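Local structure of putative uncharacterized protein smu.1108c (Streptococcus mutans, 3L7Y) at residues V39-M44 against D245-F250; K264-M269 against A278-Q283. The protein binds a magnesium ion and probably acts as a phosphatase of the haloacid dehalogenase-like hydrolase family, its physiological substrate being unknown. All coordinates share one frame; numbering follows the deposited sequence.

Both contacts lie in the same large mixed beta-sheet, on one side of the chain's centre, with their own centres about 10 Å apart. One end of this eight-strand sheet runs 39-42, 247-251, 265-268 and 282-283, all parallel, so contact 1 pairs the first two and contact 2 the last two. Strands 247-251 and 265-268 are neighbours and join the contacts: Ala249 O lies 2.7 Å from Tyr267 N, a probable hydrogen bond. Contact 1 brings together segments 201 residues apart, whereas contact 2 follows it in the chain and spans a short connection. Contact 1 thus places Asp43, a magnesium ligand, just past its strand's C-terminal end in the buried middle of the sheet, while contact 2 adds the edge strand at the surface.

Contact 1: V39-M44 against D245-F250; sequences VIATDM and DHLMAF. With MG (magnesium ion), chain B.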
ATOM      1  N   VAL A  39       4.415 -17.001   6.331  1.00 15.50           N
ATOM      2  CA  VAL A  39       4.335 -15.547   6.313  1.00 15.81           C
ATOM      3  C   VAL A  39       2.889 -15.116   6.164  1.00 19.13           C
ATOM      4  O   VAL A  39       2.115 -15.736   5.424  1.00 15.84           O
ATOM      5  CB  VAL A  39       5.320 -14.881   5.292  1.00 19.88           C
ATOM      6  CG1 VAL A  39       5.948 -15.907   4.366  1.00 24.07           C
ATOM      7  CG2 VAL A  39       4.670 -13.714   4.546  1.00 16.52           C
ATOM      8  N   ILE A  40       2.515 -14.106   6.944  1.00 11.79           N
ATOM      9  CA  ILE A  40       1.176 -13.547   6.920  1.00 11.63           C
ATOM     10  C   ILE A  40       1.319 -12.080   6.531  1.00 16.68           C
ATOM     11  O   ILE A  40       2.037 -11.326   7.187  1.00 14.79           O
ATOM     12  CB  ILE A  40       0.515 -13.626   8.300  1.00 12.63           C
ATOM     13  CG1 ILE A  40       0.386 -15.083   8.770  1.00 17.75           C
ATOM     14  CG2 ILE A  40      -0.860 -12.929   8.291  1.00 14.44           C
ATOM     15  CD1 ILE A  40      -0.240 -15.214  10.138  1.00 17.29           C
ATOM     16  N   ALA A  41       0.638 -11.679   5.468  1.00 16.94           N
ATOM     17  CA  ALA A  41       0.766 -10.325   4.943  1.00 12.68           C
ATOM     18  C   ALA A  41      -0.592  -9.682   4.907  1.00 10.63           C
ATOM     19  O   ALA A  41      -1.545 -10.274   4.428  1.00 15.82           O
ATOM     20  CB  ALA A  41       1.370 -10.359   3.528  1.00 10.36           C
ATOM     21  N   THR A  42      -0.701  -8.468   5.414  1.00 14.61           N
ATOM     22  CA  THR A  42      -1.993  -7.813   5.369  1.00 12.61           C
ATOM     23  C   THR A  42      -1.963  -6.381   4.874  1.00 16.02           C
ATOM     24  O   THR A  42      -1.097  -5.575   5.248  1.00 14.70           O
ATOM     25  CB  THR A  42      -2.669  -7.811   6.737  1.00 11.08           C
ATOM     26  OG1 THR A  42      -4.004  -7.315   6.601  1.00 15.04           O
ATOM     27  CG2 THR A  42      -1.901  -6.918   7.699  1.00 11.38           C
ATOM     28  N   ASP A  43      -2.943  -6.059   4.045  1.00 17.12           N
ATOM     29  CA  ASP A  43      -3.234  -4.672   3.746  1.00 15.86           C
ATOM     30  C   ASP A  43      -3.677  -3.973   5.042  1.00 16.07           C
ATOM     31  O   ASP A  43      -4.069  -4.646   6.004  1.00 10.78           O
ATOM     32  CB  ASP A  43      -4.333  -4.607   2.704  1.00 16.86           C
ATOM     33  CG  ASP A  43      -4.706  -3.203   2.359  1.00 22.11           C
ATOM     34  OD1 ASP A  43      -3.808  -2.332   2.388  1.00 17.15           O
ATOM     35  OD2 ASP A  43      -5.896  -2.974   2.083  1.00 22.43           O
ATOM     36  N   MET A  44      -3.615  -2.637   5.074  1.00 15.76           N
ATOM     37  CA  MET A  44      -3.984  -1.874   6.272  1.00 14.87           C
ATOM     38  C   MET A  44      -5.377  -1.237   6.212  1.00 15.10           C
ATOM     39  O   MET A  44      -6.341  -1.764   6.780  1.00 11.85           O
ATOM     40  CB  MET A  44      -2.920  -0.812   6.577  1.00 21.89           C
ATOM     41  CG  MET A  44      -1.644  -1.399   7.135  1.00 14.80           C
ATOM     42  SD  MET A  44      -1.927  -2.109   8.764  1.00 15.97           S
ATOM     43  CE  MET A  44      -2.102  -0.611   9.738  1.00 25.34           C
ATOM     44  N   ASP A 245       3.107 -21.028  -1.431  1.00 22.70           N
ATOM     45  CA  ASP A 245       2.271 -22.019  -0.761  1.00 25.72           C
ATOM     46  C   ASP A 245       2.207 -21.779   0.744  1.00 24.48           C
ATOM     47  O   ASP A 245       1.293 -22.266   1.417  1.00 20.73           O
ATOM     48  CB  ASP A 245       2.747 -23.442  -1.057  1.00 36.76           C
ATOM     49  CG  ASP A 245       2.441 -23.878  -2.480  1.00 43.02           C
ATOM     50  OD1 ASP A 245       1.569 -23.264  -3.139  1.00 39.78           O
ATOM     51  OD2 ASP A 245       3.084 -24.842  -2.940  1.00 52.00           O
ATOM     52  N   HIS A 246       3.177 -21.028   1.265  1.00 21.32           N
ATOM     53  CA  HIS A 246       3.235 -20.710   2.690  1.00 21.04           C
ATOM     54  C   HIS A 246       2.709 -19.308   2.974  1.00 16.20           C
ATOM     55  O   HIS A 246       2.744 -18.834   4.115  1.00 18.91           O
ATOM     56  CB  HIS A 246       4.680 -20.781   3.193  1.00 29.15           C
ATOM     57  CG  HIS A 246       5.461 -21.925   2.625  1.00 46.21           C
ATOM     58  ND1 HIS A 246       6.503 -21.748   1.738  1.00 49.02           N
ATOM     59  CD2 HIS A 246       5.351 -23.261   2.816  1.00 41.65           C
ATOM     60  CE1 HIS A 246       7.006 -22.926   1.414  1.00 50.73           C
ATOM     61  NE2 HIS A 246       6.325 -23.859   2.055  1.00 47.77           N
ATOM     62  N   LEU A 247       2.259 -18.628   1.934  1.00 15.88           N
ATOM     63  CA  LEU A 247       1.795 -17.252   2.090  1.00 19.21           C
ATOM     64  C   LEU A 247       0.297 -17.165   2.396  1.00 19.03           C
ATOM     65  O   LEU A 247      -0.531 -17.736   1.685  1.00 13.59           O
ATOM     66  CB  LEU A 247       2.166 -16.415   0.856  1.00 12.36           C
ATOM     67  CG  LEU A 247       1.770 -14.938   0.919  1.00 12.38           C
ATOM     68  CD1 LEU A 247       2.406 -14.255   2.134  1.00 19.70           C
ATOM     69  CD2 LEU A 247       2.176 -14.214  -0.351  1.00 14.22           C
ATOM     70  N   MET A 248      -0.035 -16.486   3.486  1.00 14.98           N
ATOM     71  CA  MET A 248      -1.402 -16.075   3.749  1.00 14.99           C
ATOM     72  C   MET A 248      -1.439 -14.552   3.631  1.00 12.53           C
ATOM     73  O   MET A 248      -0.558 -13.878   4.162  1.00 10.73           O
ATOM     74  CB  MET A 248      -1.834 -16.516   5.151  1.00 12.39           C
ATOM     75  CG  MET A 248      -3.153 -15.917   5.633  1.00 11.24           C
ATOM     76  SD  MET A 248      -3.482 -16.294   7.381  1.00 16.47           S
ATOM     77  CE  MET A 248      -4.023 -17.996   7.222  1.00 19.97           C
ATOM     78  N   ALA A 249      -2.443 -14.017   2.938  1.00 12.53           N
ATOM     79  CA  ALA A 249      -2.507 -12.587   2.645  1.00 18.31           C
ATOM     80  C   ALA A 249      -3.938 -12.061   2.629  1.00 17.10           C
ATOM     81  O   ALA A 249      -4.847 -12.753   2.167  1.00 11.53           O
ATOM     82  CB  ALA A 249      -1.833 -12.300   1.314  1.00 24.93           C
ATOM     83  N   PHE A 250      -4.122 -10.837   3.129  1.00 10.12           N
ATOM     84  CA  PHE A 250      -5.430 -10.182   3.215  1.00 13.18           C
ATOM     85  C   PHE A 250      -5.452  -8.862   2.445  1.00 14.95           C
ATOM     86  O   PHE A 250      -4.508  -8.109   2.522  1.00 13.30           O
ATOM     87  CB  PHE A 250      -5.765  -9.865   4.677  1.00 13.96           C
ATOM     88  CG  PHE A 250      -5.787 -11.074   5.576  1.00 10.87           C
ATOM     89  CD1 PHE A 250      -4.616 -11.538   6.150  1.00 11.06           C
ATOM     90  CD2 PHE A 250      -6.981 -11.731   5.841  1.00 11.02           C
ATOM     91  CE1 PHE A 250      -4.615 -12.639   6.977  1.00 11.53           C
ATOM     92  CE2 PHE A 250      -7.005 -12.845   6.675  1.00 11.34           C
ATOM     93  CZ  PHE A 250      -5.819 -13.306   7.240  1.00 13.89           C
TER
HETATM   94 MG    MG B 271      -7.137  -1.022   1.300  1.00  9.48          MG
HETATM   95  O   HOH W   1      -5.195   0.616   1.695  1.00 43.01           O
HETATM   96  O   HOH W   2      -7.391   0.625  -0.553  1.00 38.92           O
HETATM   97  O   HOH W   3      -5.758  -1.798  -0.585  1.00 16.37           O
HETATM   98  O   HOH W   4      -9.333   0.106   1.095  1.00 25.16           O
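Val39 to Thr42 pair in parallel with Leu247 to Phe250 in the central sheet of the Rossmann-like haloacid dehalogenase fold. Five backbone hydrogen bonds join the segments, from a weak one at Val39 N to Asp43 N–Phe250 O (3.0 Å). On one face, Val39 CG2 presses against Leu247 CD1 at 3.4 Å, tighter than usual for two carbons; the leucine methyl also approaches Ala41 CB. On the other face, Ile40 and Phe250 lie side by side. Helix 229-239 covers the Val39 and Leu247 face through Leu233 and Leu237, while Val292 and Val295 of helix 291-301 pack on Phe250. Phe250 can be followed outward: CB meets Thr42 OG1 at 3.6 Å, CD1 comes beside Ala41 O, and CE1 reaches Ile40 CG2, which lies in plane at the ring's edge. Thr42 OG1 itself donates to Asp43 O. Beyond the strand, Asp43 extends its carboxylate with CG anti to the backbone N (chi1 179°), toward the magnesium, which the backbone O of Asp45, the carboxylate of Asp252 and four waters also bind. Lys229 forms a salt bridge with Asp43 OD1, and Thr47 hydrogen-bonds OD2, the oxygen that binds magnesium at 2.4 Å.

Contact 2: K264-M269 against A278-Q283; sequences KYSYAM and AAANYQ
The rings of Tyr267 and Tyr282 meet on one face of the sheet, nearly parallel (21°) but offset, their centroids 5.0 Å apart, so little of one faces the other. The nearest approach of the two side chains is Tyr282 CB over a face of the Tyr267 ring, 3.4 Å from CE1. The side chains of Tyr282 and Tyr265 run alongside each other, and Tyr282 OH comes to the edge of the Tyr265 ring, 3.9 Å from CD1. Ser266 O and Lys264 O lie in plane at the Tyr282 ring's edge. In the backbone, two bonds set the parallel register: Tyr282 N to Ser266 O at 2.9 Å and Ala268 N to Tyr282 O at 3.0 Å. Ser266 OG, between its backbone N and carbonyl carbon (chi1 43°), accepts a bond from Asn281 N at 3.1 Å and is itself weakly hydrogen-bonded to Ala263 O; the Asn281 N-H makes a weak second bond to Ser266 O. Ala280 CB points at the strand, 3.3 Å from Ala268 N and 3.6 Å from Ala268 CB. In the next shell, the Tyr267 ring meets that of Phe250 and touches Val295 of helix 291-301, while Leu260 of helix 257-262 packs on Ser266. Gln283 OE1 is hydrogen-bonded by Lys277 NZ. Strand 265-268, helix 274-279 and strand 282-283 thus form a short beta-alpha-beta crossover, the recurring unit of Rossmann-like folds, closing one edge of the sheet.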
ATOM      1  N   LYS A 264      -1.216 -18.482  -1.764  1.00 26.09           N
ATOM      2  CA  LYS A 264      -2.098 -19.637  -1.757  1.00 19.03           C
ATOM      3  C   LYS A 264      -3.250 -19.386  -0.783  1.00 20.20           C
ATOM      4  O   LYS A 264      -4.410 -19.666  -1.110  1.00 19.39           O
ATOM      5  CB  LYS A 264      -1.347 -20.919  -1.408  1.00 15.72           C
ATOM      6  CG  LYS A 264      -2.282 -22.141  -1.286  1.00 21.44           C
ATOM      7  CD  LYS A 264      -1.527 -23.396  -0.868  1.00 19.27           C
ATOM      8  CE  LYS A 264      -2.357 -24.649  -1.168  1.00 32.81           C
ATOM      9  NZ  LYS A 264      -1.560 -25.897  -1.027  1.00 34.20           N
ATOM     10  N   TYR A 265      -2.944 -18.858   0.409  1.00 11.56           N
ATOM     11  CA  TYR A 265      -4.004 -18.556   1.385  1.00 13.55           C
ATOM     12  C   TYR A 265      -4.440 -17.083   1.339  1.00 16.03           C
ATOM     13  O   TYR A 265      -4.177 -16.278   2.258  1.00 12.56           O
ATOM     14  CB  TYR A 265      -3.625 -19.031   2.790  1.00 11.48           C
ATOM     15  CG  TYR A 265      -3.190 -20.478   2.790  1.00 21.74           C
ATOM     16  CD1 TYR A 265      -4.128 -21.512   2.701  1.00 30.84           C
ATOM     17  CD2 TYR A 265      -1.845 -20.818   2.826  1.00 26.49           C
ATOM     18  CE1 TYR A 265      -3.729 -22.853   2.676  1.00 26.26           C
ATOM     19  CE2 TYR A 265      -1.440 -22.147   2.791  1.00 24.94           C
ATOM     20  CZ  TYR A 265      -2.381 -23.156   2.722  1.00 32.78           C
ATOM     21  OH  TYR A 265      -1.965 -24.465   2.694  1.00 36.54           O
ATOM     22  N   SER A 266      -5.123 -16.751   0.247  1.00 17.66           N
ATOM     23  CA  SER A 266      -5.491 -15.376  -0.064  1.00 16.90           C
ATOM     24  C   SER A 266      -6.913 -15.084   0.386  1.00 23.01           C
ATOM     25  O   SER A 266      -7.872 -15.809   0.025  1.00 15.27           O
ATOM     26  CB  SER A 266      -5.349 -15.133  -1.563  1.00 18.28           C
ATOM     27  OG  SER A 266      -5.863 -16.237  -2.284  1.00 20.14           O
ATOM     28  N   TYR A 267      -7.039 -14.022   1.182  1.00 11.62           N
ATOM     29  CA  TYR A 267      -8.307 -13.643   1.798  1.00 18.41           C
ATOM     30  C   TYR A 267      -8.755 -12.263   1.326  1.00 21.71           C
ATOM     31  O   TYR A 267      -8.053 -11.286   1.564  1.00  9.83           O
ATOM     32  CB  TYR A 267      -8.177 -13.635   3.335  1.00 13.69           C
ATOM     33  CG  TYR A 267      -8.090 -15.014   3.948  1.00 10.70           C
ATOM     34  CD1 TYR A 267      -9.235 -15.670   4.397  1.00 10.98           C
ATOM     35  CD2 TYR A 267      -6.878 -15.675   4.036  1.00 10.75           C
ATOM     36  CE1 TYR A 267      -9.161 -16.957   4.950  1.00 14.29           C
ATOM     37  CE2 TYR A 267      -6.790 -16.949   4.581  1.00 13.51           C
ATOM     38  CZ  TYR A 267      -7.934 -17.585   5.032  1.00 16.22           C
ATOM     39  OH  TYR A 267      -7.840 -18.848   5.570  1.00 20.68           O
ATOM     40  N   ALA A 268      -9.910 -12.186   0.660  1.00  9.76           N
ATOM     41  CA  ALA A 268     -10.567 -10.901   0.439  1.00 13.64           C
ATOM     42  C   ALA A 268     -11.486 -10.602   1.608  1.00 14.66           C
ATOM     43  O   ALA A 268     -12.225 -11.474   2.058  1.00 14.42           O
ATOM     44  CB  ALA A 268     -11.366 -10.912  -0.865  1.00 15.26           C
ATOM     45  N   MET A 269     -11.449  -9.369   2.102  1.00 10.13           N
ATOM     46  CA  MET A 269     -12.341  -8.960   3.176  1.00 15.41           C
ATOM     47  C   MET A 269     -13.784  -8.985   2.680  1.00 14.00           C
ATOM     48  O   MET A 269     -14.044  -8.744   1.499  1.00 16.70           O
ATOM     49  CB  MET A 269     -11.968  -7.562   3.683  1.00 16.72           C
ATOM     50  CG  MET A 269     -10.501  -7.413   4.076  1.00 17.32           C
ATOM     51  SD  MET A 269     -10.012  -8.613   5.340  1.00 17.83           S
ATOM     52  CE  MET A 269     -11.020  -8.092   6.736  1.00 11.45           C
ATOM     53  N   ALA A 278     -12.685 -11.661  -6.579  1.00  8.52           N
ATOM     54  CA  ALA A 278     -12.355 -12.586  -7.660  1.00 13.37           C
ATOM     55  C   ALA A 278     -10.915 -13.075  -7.593  1.00 19.42           C
ATOM     56  O   ALA A 278     -10.622 -14.183  -8.043  1.00 12.68           O
ATOM     57  CB  ALA A 278     -12.637 -11.952  -9.037  1.00 22.90           C
ATOM     58  N   ALA A 279     -10.024 -12.249  -7.031  1.00  8.27           N
ATOM     59  CA  ALA A 279      -8.604 -12.571  -6.945  1.00 15.11           C
ATOM     60  C   ALA A 279      -8.257 -13.435  -5.729  1.00 13.41           C
ATOM     61  O   ALA A 279      -7.145 -13.954  -5.635  1.00 14.39           O
ATOM     62  CB  ALA A 279      -7.762 -11.280  -6.928  1.00 15.58           C
ATOM     63  N   ALA A 280      -9.191 -13.567  -4.792  1.00 19.08           N
ATOM     64  CA  ALA A 280      -8.940 -14.333  -3.560  1.00 20.32           C
ATOM     65  C   ALA A 280      -9.518 -15.745  -3.604  1.00 13.88           C
ATOM     66  O   ALA A 280     -10.498 -15.994  -4.281  1.00 18.06           O
ATOM     67  CB  ALA A 280      -9.499 -13.598  -2.338  1.00  9.16           C
ATOM     68  N   ASN A 281      -8.925 -16.643  -2.826  1.00 15.91           N
ATOM     69  CA  ASN A 281      -9.432 -18.001  -2.672  1.00 17.07           C
ATOM     70  C   ASN A 281     -10.437 -18.129  -1.527  1.00 19.54           C
ATOM     71  O   ASN A 281     -11.323 -18.974  -1.561  1.00 17.55           O
ATOM     72  CB  ASN A 281      -8.264 -18.968  -2.437  1.00 22.83           C
ATOM     73  CG  ASN A 281      -7.388 -19.137  -3.670  1.00 25.88           C
ATOM     74  OD1 ASN A 281      -6.223 -19.537  -3.573  1.00 25.63           O
ATOM     75  ND2 ASN A 281      -7.950 -18.845  -4.839  1.00 22.19           N
ATOM     76  N   TYR A 282     -10.286 -17.293  -0.509  1.00 14.64           N
ATOM     77  CA  TYR A 282     -11.146 -17.339   0.665  1.00 10.21           C
ATOM     78  C   TYR A 282     -11.723 -15.954   0.954  1.00 14.36           C
ATOM     79  O   TYR A 282     -11.151 -14.939   0.550  1.00 15.24           O
ATOM     80  CB  TYR A 282     -10.354 -17.809   1.890  1.00 19.19           C
ATOM     81  CG  TYR A 282      -9.622 -19.139   1.754  1.00 19.35           C
ATOM     82  CD1 TYR A 282      -8.356 -19.202   1.182  1.00 21.63           C
ATOM     83  CD2 TYR A 282     -10.181 -20.318   2.226  1.00 17.83           C
ATOM     84  CE1 TYR A 282      -7.677 -20.409   1.062  1.00 21.98           C
ATOM     85  CE2 TYR A 282      -9.503 -21.528   2.115  1.00 22.93           C
ATOM     86  CZ  TYR A 282      -8.246 -21.559   1.533  1.00 25.36           C
ATOM     87  OH  TYR A 282      -7.549 -22.742   1.406  1.00 25.74           O
ATOM     88  N   GLN A 283     -12.847 -15.909   1.661  1.00 11.56           N
ATOM     89  CA  GLN A 283     -13.418 -14.635   2.101  1.00 13.22           C
ATOM     90  C   GLN A 283     -13.349 -14.530   3.627  1.00 18.24           C
ATOM     91  O   GLN A 283     -13.655 -15.492   4.343  1.00 13.05           O
ATOM     92  CB  GLN A 283     -14.850 -14.468   1.578  1.00 10.56           C
ATOM     93  CG  GLN A 283     -15.559 -13.196   1.995  1.00 10.69           C
ATOM     94  CD  GLN A 283     -16.807 -12.930   1.162  1.00 15.75           C
ATOM     95  OE1 GLN A 283     -17.441 -11.889   1.285  1.00 20.05           O
ATOM     96  NE2 GLN A 283     -17.152 -13.875   0.304  1.00 18.46           N
TER